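Local coordinates for protein dihydropteroate synthase (Xanthomonas albilineans, PDB 6Q62) that probably catalyses the condensation of para-aminobenzoate with 6-hydroxymethyl-7,8-dihydropterin diphosphate to give 7,8-dihydropteroate, the precursor of the folates, at residues 266-269 with 270-274; 274-277 with 278-281; 248-251 with 252-256; 236-239 with 240-243; 7-11 with 12-16. All coordinates share one frame; numbering follows the deposited sequence.

Interaction 1: 266-269 with 270-274; sequences AATV and DALTV
V269 meets T273 one helical turn further on, and most of the meeting is at one oxygen. V269 O accepts twice, from T273 N at 2.9 Å and from T273 OG1 at 2.7 Å. The two donors reach it from different directions, the amide as the ordinary helical bond and the hydroxyl from 44° above the carbonyl plane. What folds the hydroxyl back on the preceding turn is the first torsion of T273, with OG1 beside the backbone N (chi1 -61°). V269 CG1 leans on the same hydroxyl at a slant, 3.9 Å from T273 OG1.

D270 is tied to A266 in the usual way, D270 N to A266 O at 3.0 Å. Its carboxylate also curls back over that carbonyl, yet D270 OD1 and A266 O, 3.3 Å apart, are both acceptors and do not bond. D270 OD2 forms a salt bridge with R235 NE of the second subunit, and the arginine's charge probably offsets the closeness of the two oxygens.

T268 and L272 run side by side in the same direction. T268 CG2 touches L272 CD1 at 4.0 Å, while the T268 hydroxyl bonds back to D264 O.

All of this belongs to helix 265-279 of the TIM-barrel fold. T268 and L272 lean on V22 of strand 21-27 and on strand 259-262. A267, which is part of the pocket for indole-2-carboxylic acid, rests with A271 on V246 of helix 242-254, and A266, D270, A271 and T273 look across to the second subunit.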
loop_
_atom_site.group_PDB
_atom_site.type_symbol
_atom_site.label_atom_id
_atom_site.label_comp_id
_atom_site.label_asym_id
_atom_site.label_seq_id
_atom_site.Cartn_x
_atom_site.Cartn_y
_atom_site.Cartn_z
ATOM N N ALA A 266 -1.634 -9.770 6.902
ATOM C CA ALA A 266 -2.404 -8.700 7.572
ATOM C C ALA A 266 -2.284 -7.366 6.852
ATOM O O ALA A 266 -3.295 -6.692 6.640
ATOM C CB ALA A 266 -1.941 -8.550 9.029
ATOM N N ALA A 267 -1.056 -7.002 6.421
ATOM C CA ALA A 267 -0.863 -5.733 5.719
ATOM C C ALA A 267 -1.577 -5.690 4.387
ATOM O O ALA A 267 -2.200 -4.667 4.056
ATOM C CB ALA A 267 0.626 -5.454 5.533
ATOM N N THR A 268 -1.531 -6.807 3.617
ATOM C CA THR A 268 -2.202 -6.867 2.331
ATOM C C THR A 268 -3.728 -6.810 2.518
ATOM O O THR A 268 -4.410 -6.091 1.790
ATOM C CB THR A 268 -1.744 -8.132 1.543
ATOM O OG1 THR A 268 -0.300 -8.136 1.415
ATOM C CG2 THR A 268 -2.377 -8.200 0.148
ATOM N N VAL A 269 -4.248 -7.532 3.522
ATOM C CA VAL A 269 -5.685 -7.500 3.803
ATOM C C VAL A 269 -6.122 -6.070 4.121
ATOM O O VAL A 269 -7.106 -5.600 3.575
ATOM C CB VAL A 269 -6.064 -8.492 4.918
ATOM C CG1 VAL A 269 -7.501 -8.250 5.408
ATOM C CG2 VAL A 269 -5.891 -9.921 4.409
ATOM N N ASP A 270 -5.364 -5.375 4.954
ATOM C CA ASP A 270 -5.688 -3.964 5.295
ATOM C C ASP A 270 -5.717 -3.071 4.069
ATOM O O ASP A 270 -6.668 -2.291 3.878
ATOM C CB ASP A 270 -4.675 -3.451 6.325
ATOM C CG ASP A 270 -4.920 -3.977 7.724
ATOM O OD1 ASP A 270 -5.733 -4.922 7.877
ATOM O OD2 ASP A 270 -4.289 -3.479 8.659
ATOM N N ALA A 271 -4.707 -3.206 3.189
ATOM C CA ALA A 271 -4.662 -2.393 1.974
ATOM C C ALA A 271 -5.846 -2.664 1.077
ATOM O O ALA A 271 -6.426 -1.727 0.545
ATOM C CB ALA A 271 -3.374 -2.653 1.196
ATOM N N LEU A 272 -6.182 -3.959 0.875
ATOM C CA LEU A 272 -7.304 -4.313 0.012
ATOM C C LEU A 272 -8.616 -3.862 0.627
ATOM O O LEU A 272 -9.544 -3.545 -0.116
ATOM C CB LEU A 272 -7.341 -5.823 -0.228
ATOM C CG LEU A 272 -6.172 -6.379 -1.017
ATOM C CD1 LEU A 272 -6.219 -7.915 -0.950
ATOM C CD2 LEU A 272 -6.230 -5.921 -2.472
ATOM N N THR A 273 -8.707 -3.873 1.960
ATOM C CA THR A 273 -9.937 -3.460 2.657
ATOM C C THR A 273 -10.209 -1.966 2.414
ATOM O O THR A 273 -11.347 -1.598 2.086
ATOM C CB THR A 273 -9.858 -3.819 4.151
ATOM O OG1 THR A 273 -9.727 -5.242 4.252
ATOM C CG2 THR A 273 -11.091 -3.369 4.937
ATOM N N VAL A 274 -9.151 -1.110 2.509
ATOM C CA VAL A 274 -9.298 0.327 2.270
ATOM C C VAL A 274 -9.739 0.535 0.831
ATOM O O VAL A 274 -10.685 1.279 0.566
ATOM C CB VAL A 274 -7.993 1.110 2.603
ATOM C CG1 VAL A 274 -8.146 2.591 2.218
ATOM C CG2 VAL A 274 -7.649 0.973 4.089
#

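Interaction 2: 274-277 with 278-281; sequences VWQA and VQAV
W275 carries its indole anti to the backbone N (chi1 171°), and Q279 leaves its backbone with a chi1 of -139°, off the staggered positions, and then bends at chi2; together these lay the glutamine alongside the ring, both groups pointing the same way. The amide stands over the indole's rim rather than its middle. Q279 CG touches W275 NE1 at 3.8 Å, and Q279 NE2 comes to 3.6 Å from W275 CZ2. The ring and amide planes are 36° apart, and the touch is one of van der Waals packing.

Q276 has its chain bent at chi2, which brings its amide toward that of Q279. The two amides do not meet directly. A water spans them, accepting from Q276 NE2 at 3.1 Å and donating to Q279 OE1 at 2.8 Å, and so links the two side chains.

This is the last turn of helix 265-279, the C-terminal helix of the barrel, where the regular bonds run out. Q279 N bonds to W275 O at 2.8 Å, whereas A280 N reaches Q276 O at 3.0 Å with a clearly bent geometry. Beyond it, V281 N turns back to V278 O.

W275 packs on L250, A253 and Q254 of helix 242-254, on P20 and on L251 of the second subunit, while V278 meets R255 of the second subunit.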
loop_
_atom_site.group_PDB
_atom_site.type_symbol
_atom_site.label_atom_id
_atom_site.label_comp_id
_atom_site.label_asym_id
_atom_site.label_seq_id
_atom_site.Cartn_x
_atom_site.Cartn_y
_atom_site.Cartn_z
ATOM N N VAL A 274 -9.151 -1.110 2.509
ATOM C CA VAL A 274 -9.298 0.327 2.270
ATOM C C VAL A 274 -9.739 0.535 0.831
ATOM O O VAL A 274 -10.685 1.279 0.566
ATOM C CB VAL A 274 -7.993 1.110 2.603
ATOM C CG1 VAL A 274 -8.146 2.591 2.218
ATOM C CG2 VAL A 274 -7.649 0.973 4.089
ATOM N N TRP A 275 -9.058 -0.150 -0.117
ATOM C CA TRP A 275 -9.391 -0.040 -1.523
ATOM C C TRP A 275 -10.831 -0.486 -1.803
ATOM O O TRP A 275 -11.532 0.223 -2.515
ATOM C CB TRP A 275 -8.383 -0.798 -2.386
ATOM C CG TRP A 275 -8.792 -0.898 -3.832
ATOM C CD1 TRP A 275 -8.969 0.125 -4.720
ATOM C CD2 TRP A 275 -9.051 -2.105 -4.552
ATOM N NE1 TRP A 275 -9.349 -0.377 -5.950
ATOM C CE2 TRP A 275 -9.385 -1.747 -5.878
ATOM C CE3 TRP A 275 -9.027 -3.452 -4.204
ATOM C CZ2 TRP A 275 -9.706 -2.698 -6.853
ATOM C CZ3 TRP A 275 -9.340 -4.394 -5.172
ATOM C CH2 TRP A 275 -9.674 -4.013 -6.480
ATOM N N GLN A 276 -11.270 -1.614 -1.198
ATOM C CA GLN A 276 -12.641 -2.103 -1.380
ATOM C C GLN A 276 -13.649 -1.017 -0.965
ATOM O O GLN A 276 -14.628 -0.817 -1.672
ATOM C CB GLN A 276 -12.893 -3.384 -0.576
ATOM C CG GLN A 276 -12.490 -4.666 -1.284
ATOM C CD GLN A 276 -13.336 -4.999 -2.495
ATOM O OE1 GLN A 276 -14.555 -5.193 -2.405
ATOM N NE2 GLN A 276 -12.699 -5.084 -3.652
ATOM N N ALA A 277 -13.431 -0.361 0.191
ATOM C CA ALA A 277 -14.344 0.701 0.693
ATOM C C ALA A 277 -14.460 1.835 -0.315
ATOM O O ALA A 277 -15.550 2.317 -0.589
ATOM C CB ALA A 277 -13.855 1.240 2.027
ATOM N N VAL A 278 -13.332 2.250 -0.895
ATOM C CA VAL A 278 -13.267 3.331 -1.867
ATOM C C VAL A 278 -13.925 2.925 -3.182
ATOM O O VAL A 278 -14.731 3.682 -3.717
ATOM C CB VAL A 278 -11.793 3.783 -2.046
ATOM C CG1 VAL A 278 -11.615 4.707 -3.246
ATOM C CG2 VAL A 278 -11.272 4.429 -0.769
ATOM N N GLN A 279 -13.602 1.723 -3.685
ATOM C CA GLN A 279 -14.141 1.209 -4.951
ATOM C C GLN A 279 -15.658 1.009 -4.873
ATOM O O GLN A 279 -16.325 1.095 -5.898
ATOM C CB GLN A 279 -13.431 -0.116 -5.318
ATOM C CG GLN A 279 -13.099 -0.249 -6.796
ATOM C CD GLN A 279 -13.188 -1.677 -7.285
ATOM O OE1 GLN A 279 -13.638 -2.594 -6.581
ATOM N NE2 GLN A 279 -12.769 -1.895 -8.522
ATOM N N ALA A 280 -16.197 0.770 -3.667
ATOM C CA ALA A 280 -17.632 0.552 -3.419
ATOM C C ALA A 280 -18.479 1.830 -3.559
ATOM O O ALA A 280 -19.708 1.738 -3.534
ATOM C CB ALA A 280 -17.840 -0.031 -2.037
ATOM N N VAL A 281 -17.839 3.017 -3.646
ATOM C CA VAL A 281 -18.565 4.272 -3.772
ATOM C C VAL A 281 -19.052 4.456 -5.213
ATOM O O VAL A 281 -18.224 4.478 -6.137
ATOM C CB VAL A 281 -17.763 5.483 -3.238
ATOM C CG1 VAL A 281 -18.477 6.806 -3.520
ATOM C CG2 VAL A 281 -17.493 5.335 -1.748
HETATM O O HOH W 1 -13.245 -5.339 -6.656
#

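Interaction 3: 248-251 with 252-256; sequences AHLL and AAQRG
L251 and R255 close the last turn of helix 242-254, whose amides bond to the carbonyls four residues back until G256, at a phi of 108°, ends it in a Schellman motif: A257 N turns to A252 O and G256 N to A253 O. That positive phi would jam a beta carbon against the carbonyl before it, which accounts for the glycine.

R255 meets L251 O with two donors. R255 N bonds to L251 O at 3.0 Å, rather bent; the side chain runs extended to NE, and a chi4 of 79° turns NH1 to the same oxygen, where R255 NH1 makes a weak bond of 3.4 Å to L251 O. That oxygen lies at the guanidinium edge, in its plane. The leucine runs beside the arginine in the same direction, and L251 CD2 packs at 3.6 Å from R255 NH1.

The same methyl also touches the amide of Q254, with L251 CD2 3.5 Å from Q254 OE1. Q254 has CG beside its own backbone N (chi1 -69°), which sends the extended chain back across L251. Its amide is used at the dimer interface, NE2 bonding to OE1 of Q254 of the second subunit.

H249 NE2 bonds to L223 N, and its ring stands by L260 and V262 of strand 259-262. Toward helix 265-279, A253 takes the side chain of L272; L250 meets L250 of the second subunit, and A252 and R255 press on L209 of helix 209-212.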
loop_
_atom_site.group_PDB
_atom_site.type_symbol
_atom_site.label_atom_id
_atom_site.label_comp_id
_atom_site.label_asym_id
_atom_site.label_seq_id
_atom_site.Cartn_x
_atom_site.Cartn_y
_atom_site.Cartn_z
ATOM N N ALA A 248 2.517 -3.199 -4.662
ATOM C CA ALA A 248 2.480 -4.031 -5.888
ATOM C C ALA A 248 1.220 -4.915 -5.946
ATOM O O ALA A 248 0.550 -4.974 -6.984
ATOM C CB ALA A 248 3.743 -4.886 -5.976
ATOM N N HIS A 249 0.855 -5.522 -4.818
ATOM C CA HIS A 249 -0.341 -6.362 -4.768
ATOM C C HIS A 249 -1.620 -5.570 -4.917
ATOM O O HIS A 249 -2.538 -6.020 -5.616
ATOM C CB HIS A 249 -0.326 -7.255 -3.536
ATOM C CG HIS A 249 0.727 -8.321 -3.683
ATOM N ND1 HIS A 249 1.765 -8.439 -2.791
ATOM C CD2 HIS A 249 0.897 -9.232 -4.678
ATOM C CE1 HIS A 249 2.520 -9.436 -3.240
ATOM N NE2 HIS A 249 2.044 -9.927 -4.390
ATOM N N LEU A 250 -1.683 -4.363 -4.319
ATOM C CA LEU A 250 -2.851 -3.497 -4.548
ATOM C C LEU A 250 -2.952 -3.105 -6.005
ATOM O O LEU A 250 -4.039 -3.168 -6.574
ATOM C CB LEU A 250 -2.736 -2.249 -3.644
ATOM C CG LEU A 250 -3.862 -1.222 -3.785
ATOM C CD1 LEU A 250 -5.242 -1.880 -3.574
ATOM C CD2 LEU A 250 -3.663 -0.098 -2.796
ATOM N N LEU A 251 -1.816 -2.747 -6.650
ATOM C CA LEU A 251 -1.823 -2.405 -8.072
ATOM C C LEU A 251 -2.279 -3.592 -8.920
ATOM O O LEU A 251 -3.061 -3.407 -9.853
ATOM C CB LEU A 251 -0.416 -1.923 -8.541
ATOM C CG LEU A 251 0.069 -0.618 -7.919
ATOM C CD1 LEU A 251 1.517 -0.358 -8.326
ATOM C CD2 LEU A 251 -0.849 0.568 -8.316
ATOM N N ALA A 252 -1.855 -4.821 -8.554
ATOM C CA ALA A 252 -2.266 -6.017 -9.296
ATOM C C ALA A 252 -3.774 -6.227 -9.184
ATOM O O ALA A 252 -4.454 -6.504 -10.193
ATOM C CB ALA A 252 -1.521 -7.245 -8.754
ATOM N N ALA A 253 -4.307 -6.077 -7.969
ATOM C CA ALA A 253 -5.744 -6.208 -7.712
ATOM C C ALA A 253 -6.532 -5.148 -8.515
ATOM O O ALA A 253 -7.544 -5.475 -9.153
ATOM C CB ALA A 253 -6.006 -6.051 -6.228
ATOM N N GLN A 254 -6.032 -3.904 -8.564
ATOM C CA GLN A 254 -6.687 -2.856 -9.359
ATOM C C GLN A 254 -6.663 -3.185 -10.843
ATOM O O GLN A 254 -7.572 -2.796 -11.580
ATOM C CB GLN A 254 -5.972 -1.519 -9.130
ATOM C CG GLN A 254 -6.184 -0.990 -7.716
ATOM C CD GLN A 254 -5.438 0.291 -7.505
ATOM O OE1 GLN A 254 -4.350 0.512 -8.063
ATOM N NE2 GLN A 254 -6.022 1.175 -6.701
ATOM N N ARG A 255 -5.625 -3.939 -11.286
ATOM C CA ARG A 255 -5.441 -4.308 -12.676
ATOM C C ARG A 255 -6.042 -5.678 -13.040
ATOM O O ARG A 255 -5.788 -6.162 -14.134
ATOM C CB ARG A 255 -3.972 -4.186 -13.085
ATOM C CG ARG A 255 -3.610 -2.724 -13.339
ATOM C CD ARG A 255 -2.156 -2.380 -13.125
ATOM N NE ARG A 255 -1.919 -0.944 -13.300
ATOM C CZ ARG A 255 -2.175 0.012 -12.408
ATOM N NH1 ARG A 255 -2.741 -0.287 -11.238
ATOM N NH2 ARG A 255 -1.906 1.277 -12.694
ATOM N N GLY A 256 -6.901 -6.213 -12.174
ATOM C CA GLY A 256 -7.685 -7.406 -12.451
ATOM C C GLY A 256 -7.318 -8.694 -11.742
ATOM O O GLY A 256 -8.079 -9.666 -11.841
#

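Interaction 4: 236-239 with 240-243; sequences ELPE and QRVA. With SO4 (sulfate ion), chain I.
L237 and Q240, then P238 and R241, are joined by successive backbone bonds, Q240 N to L237 O at 2.9 Å and R241 N to P238 O at 3.0 Å, and the three-residue spacing is that of a 3-10 turn. This turn leads directly into helix 242-254 of the TIM barrel, with R241 at its N-cap position and R241 O bonded to the hydroxyl of S245.

Q240 folds its amide back over the start of the turn. OE1 of Q240 accepts from L237 N at 2.9 Å, a nearly straight bond, and a water carries the link one residue further: it accepts a hydrogen bond from E236 N and donates one to Q240 OE1, each at 3.0 Å. The amide is thereby pinned against L237, whose CB lies 3.6 Å from Q240 OE1, the two side chains crossing.

R241 sends an extended chain along P238, so that the proline backbone lies over one face of the guanidinium. NE bonds to R235 O, and NH1 to R225 O as well as to the anion. V242 begins the helix, its CG2 touching E239 O; with A243 it belongs to the pocket that holds indole-2-carboxylic acid, and A243 packs on A267 of the second subunit.

A sulfate, probably from the crystallisation liquor, is gripped at the guanidinium edge by two bonds, R241 NH1 to sulfate O3 at 2.8 Å and R241 NH2 to sulfate O4 at 2.8 Å.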
loop_
_atom_site.group_PDB
_atom_site.type_symbol
_atom_site.label_atom_id
_atom_site.label_comp_id
_atom_site.label_asym_id
_atom_site.label_seq_id
_atom_site.Cartn_x
_atom_site.Cartn_y
_atom_site.Cartn_z
ATOM N N GLU A 236 17.267 -3.836 0.282
ATOM C CA GLU A 236 18.148 -5.007 0.132
ATOM C C GLU A 236 17.606 -6.277 0.744
ATOM O O GLU A 236 17.754 -7.336 0.147
ATOM C CB GLU A 236 19.515 -4.715 0.739
ATOM C CG GLU A 236 20.604 -5.581 0.135
ATOM C CD GLU A 236 21.882 -5.653 0.948
ATOM O OE1 GLU A 236 22.611 -6.661 0.811
ATOM O OE2 GLU A 236 22.152 -4.708 1.725
ATOM N N LEU A 237 17.040 -6.192 1.940
ATOM C CA LEU A 237 16.574 -7.395 2.631
ATOM C C LEU A 237 15.105 -7.690 2.375
ATOM O O LEU A 237 14.311 -6.751 2.328
ATOM C CB LEU A 237 16.893 -7.355 4.138
ATOM C CG LEU A 237 18.377 -7.074 4.523
ATOM C CD1 LEU A 237 18.520 -6.834 6.028
ATOM C CD2 LEU A 237 19.321 -8.188 4.040
ATOM N N PRO A 238 14.732 -8.981 2.165
ATOM C CA PRO A 238 13.331 -9.308 1.892
ATOM C C PRO A 238 12.363 -8.693 2.891
ATOM O O PRO A 238 11.352 -8.163 2.463
ATOM C CB PRO A 238 13.319 -10.843 1.929
ATOM C CG PRO A 238 14.681 -11.224 1.487
ATOM C CD PRO A 238 15.573 -10.204 2.143
ATOM N N GLU A 239 12.689 -8.704 4.192
ATOM C CA GLU A 239 11.819 -8.157 5.240
ATOM C C GLU A 239 11.614 -6.640 5.141
ATOM O O GLU A 239 10.716 -6.123 5.792
ATOM C CB GLU A 239 12.288 -8.535 6.673
ATOM C CG GLU A 239 13.072 -9.830 6.816
ATOM C CD GLU A 239 14.550 -9.696 6.506
ATOM O OE1 GLU A 239 15.001 -10.295 5.503
ATOM O OE2 GLU A 239 15.257 -8.982 7.256
ATOM N N GLN A 240 12.457 -5.927 4.365
ATOM C CA GLN A 240 12.401 -4.467 4.175
ATOM C C GLN A 240 11.489 -4.125 3.002
ATOM O O GLN A 240 11.210 -2.953 2.752
ATOM C CB GLN A 240 13.820 -3.903 3.893
ATOM C CG GLN A 240 14.798 -4.094 5.048
ATOM C CD GLN A 240 16.226 -3.715 4.704
ATOM O OE1 GLN A 240 16.686 -3.817 3.557
ATOM N NE2 GLN A 240 16.959 -3.270 5.717
ATOM N N ARG A 241 10.986 -5.169 2.296
ATOM C CA ARG A 241 10.194 -4.982 1.076
ATOM C C ARG A 241 8.695 -5.091 1.288
ATOM O O ARG A 241 7.938 -5.186 0.314
ATOM C CB ARG A 241 10.627 -6.027 0.030
ATOM C CG ARG A 241 12.067 -5.892 -0.395
ATOM C CD ARG A 241 12.500 -7.132 -1.132
ATOM N NE ARG A 241 13.936 -7.088 -1.417
ATOM C CZ ARG A 241 14.627 -8.080 -1.965
ATOM N NH1 ARG A 241 14.022 -9.211 -2.304
ATOM N NH2 ARG A 241 15.924 -7.936 -2.209
ATOM N N VAL A 242 8.259 -5.029 2.523
ATOM C CA VAL A 242 6.836 -5.195 2.810
ATOM C C VAL A 242 5.974 -4.071 2.199
ATOM O O VAL A 242 5.016 -4.368 1.493
ATOM C CB VAL A 242 6.583 -5.375 4.304
ATOM C CG1 VAL A 242 5.099 -5.560 4.576
ATOM C CG2 VAL A 242 7.400 -6.533 4.881
ATOM N N ALA A 243 6.318 -2.783 2.435
ATOM C CA ALA A 243 5.495 -1.716 1.872
ATOM C C ALA A 243 5.429 -1.735 0.345
ATOM O O ALA A 243 4.342 -1.586 -0.230
ATOM C CB ALA A 243 5.995 -0.366 2.360
HETATM S S SO4 I . 16.689 -11.479 -3.280
HETATM O O1 SO4 I . 17.356 -11.991 -2.080
HETATM O O2 SO4 I . 17.083 -12.268 -4.451
HETATM O O3 SO4 I . 15.247 -11.579 -3.089
HETATM O O4 SO4 I . 17.089 -10.100 -3.523
HETATM O O HOH W 2 18.212 -1.651 2.076
#

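Interaction 5: 7-11 with 12-16; sequences RLDCA and GRILT
L8 and L15 form the buried, closely packed side of this hairpin. They are a hydrogen-bonded antiparallel pair, L8 N to L15 O and L15 N to L8 O, both at 2.8 Å. Their side chains run together on one face, L8 CD1 meeting L15 CD2 at 3.9 Å, with C10 SG on the same face, 4.2 Å from L15 CB.

The opposite face, with R7, D9 and I14, is exposed to solvent. R7 reaches out with an extended chain (chi1 -174°) and lays one guanidinium face over I14, whose CG2 sits offset toward the group's rim; I14 CD1 stands 3.7 Å from R7 NH2 and equally close to D9 CG. The one firm polar tie here is D9 OD1 to G12 N, 2.8 Å, met nearly along the carboxylate's C-O axis.

That bond braces a type I' turn from C10 to R13, in which A11 and G12 both take positive phi. R13 leaves the hairpin to bond L96 O and V91 O. With C10 and L15 set against M118, and C10 also against P97 and P140, the buried face lies at the N-terminal ends of the parallel strands: a beta hairpin closing that end of the barrel, consistent with the N-terminal hairpin of other dihydropteroate synthases.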
loop_
_atom_site.group_PDB
_atom_site.type_symbol
_atom_site.label_atom_id
_atom_site.label_comp_id
_atom_site.label_asym_id
_atom_site.label_seq_id
_atom_site.Cartn_x
_atom_site.Cartn_y
_atom_site.Cartn_z
ATOM N N ARG A 7 -16.239 -19.180 -8.616
ATOM C CA ARG A 7 -16.526 -19.901 -7.386
ATOM C C ARG A 7 -15.680 -21.172 -7.468
ATOM O O ARG A 7 -16.008 -22.078 -8.240
ATOM C CB ARG A 7 -18.025 -20.214 -7.336
ATOM C CG ARG A 7 -18.480 -20.826 -6.043
ATOM C CD ARG A 7 -19.930 -21.250 -6.118
ATOM N NE ARG A 7 -20.367 -21.858 -4.862
ATOM C CZ ARG A 7 -20.215 -23.143 -4.552
ATOM N NH1 ARG A 7 -19.644 -23.981 -5.412
ATOM N NH2 ARG A 7 -20.628 -23.601 -3.377
ATOM N N LEU A 8 -14.552 -21.201 -6.741
ATOM C CA LEU A 8 -13.651 -22.354 -6.798
ATOM C C LEU A 8 -13.934 -23.299 -5.665
ATOM O O LEU A 8 -13.814 -22.926 -4.493
ATOM C CB LEU A 8 -12.165 -21.933 -6.781
ATOM C CG LEU A 8 -11.650 -21.102 -7.944
ATOM C CD1 LEU A 8 -10.307 -20.507 -7.599
ATOM C CD2 LEU A 8 -11.511 -21.930 -9.210
ATOM N N ASP A 9 -14.283 -24.537 -6.013
ATOM C CA ASP A 9 -14.538 -25.556 -5.020
ATOM C C ASP A 9 -13.208 -26.271 -4.750
ATOM O O ASP A 9 -12.755 -27.086 -5.557
ATOM C CB ASP A 9 -15.618 -26.536 -5.546
ATOM C CG ASP A 9 -16.074 -27.580 -4.552
ATOM O OD1 ASP A 9 -15.371 -27.785 -3.544
ATOM O OD2 ASP A 9 -17.144 -28.189 -4.779
ATOM N N CYS A 10 -12.570 -25.919 -3.639
ATOM C CA CYS A 10 -11.278 -26.483 -3.242
ATOM C C CYS A 10 -11.496 -27.643 -2.278
ATOM O O CYS A 10 -11.356 -27.499 -1.059
ATOM C CB CYS A 10 -10.383 -25.390 -2.648
ATOM S SG CYS A 10 -10.159 -23.959 -3.732
ATOM N N ALA A 11 -11.860 -28.816 -2.853
ATOM C CA ALA A 11 -12.157 -30.052 -2.120
ATOM C C ALA A 11 -13.192 -29.819 -1.012
ATOM O O ALA A 11 -12.983 -30.212 0.138
ATOM C CB ALA A 11 -10.870 -30.675 -1.563
ATOM N N GLY A 12 -14.252 -29.093 -1.352
ATOM C CA GLY A 12 -15.331 -28.801 -0.410
ATOM C C GLY A 12 -15.244 -27.453 0.271
ATOM O O GLY A 12 -16.246 -26.994 0.834
ATOM N N ARG A 13 -14.044 -26.799 0.227
ATOM C CA ARG A 13 -13.840 -25.460 0.808
ATOM C C ARG A 13 -13.948 -24.476 -0.320
ATOM O O ARG A 13 -13.181 -24.548 -1.292
ATOM C CB ARG A 13 -12.485 -25.365 1.517
ATOM C CG ARG A 13 -12.463 -26.254 2.725
ATOM C CD ARG A 13 -11.166 -26.228 3.468
ATOM N NE ARG A 13 -11.252 -27.184 4.558
ATOM C CZ ARG A 13 -10.408 -27.261 5.577
ATOM N NH1 ARG A 13 -9.387 -26.416 5.670
ATOM N NH2 ARG A 13 -10.585 -28.171 6.518
ATOM N N ILE A 14 -14.940 -23.592 -0.230
ATOM C CA ILE A 14 -15.251 -22.661 -1.309
ATOM C C ILE A 14 -14.457 -21.379 -1.238
ATOM O O ILE A 14 -14.463 -20.700 -0.216
ATOM C CB ILE A 14 -16.777 -22.382 -1.403
ATOM C CG1 ILE A 14 -17.627 -23.693 -1.280
ATOM C CG2 ILE A 14 -17.116 -21.585 -2.674
ATOM C CD1 ILE A 14 -17.351 -24.841 -2.338
ATOM N N LEU A 15 -13.788 -21.052 -2.346
ATOM C CA LEU A 15 -13.043 -19.810 -2.511
ATOM C C LEU A 15 -13.849 -18.980 -3.522
ATOM O O LEU A 15 -13.905 -19.336 -4.703
ATOM C CB LEU A 15 -11.626 -20.114 -3.048
ATOM C CG LEU A 15 -10.712 -18.913 -3.290
ATOM C CD1 LEU A 15 -10.395 -18.189 -1.968
ATOM C CD2 LEU A 15 -9.421 -19.337 -4.007
ATOM N N THR A 16 -14.486 -17.896 -3.061
ATOM C CA THR A 16 -15.299 -17.037 -3.928
ATOM C C THR A 16 -14.490 -15.834 -4.384
ATOM O O THR A 16 -14.063 -15.035 -3.549
ATOM C CB THR A 16 -16.611 -16.636 -3.224
ATOM O OG1 THR A 16 -17.203 -17.811 -2.663
ATOM C CG2 THR A 16 -17.592 -15.941 -4.179
#

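Overall arrangement
Interactions 1 and 2 are consecutive parts of helix 265-279, sharing V274, and interaction 3 is on the neighbouring helix 242-254; they touch through L272 on A253 and W275 on L250. Interaction 3 is the most buried, with apolar packing and Q254 bonded to Q254 of the second subunit. Interactions 1 and 2 are partly buried, one adding a salt bridge to the second subunit, the other a water between two glutamines. Interaction 4, at the start of helix 242-254, is a surface turn relying on polar bonds and an anion. Interaction 5 stands apart, its centre about 32 Å from that of interaction 4, and is the only one built on strands.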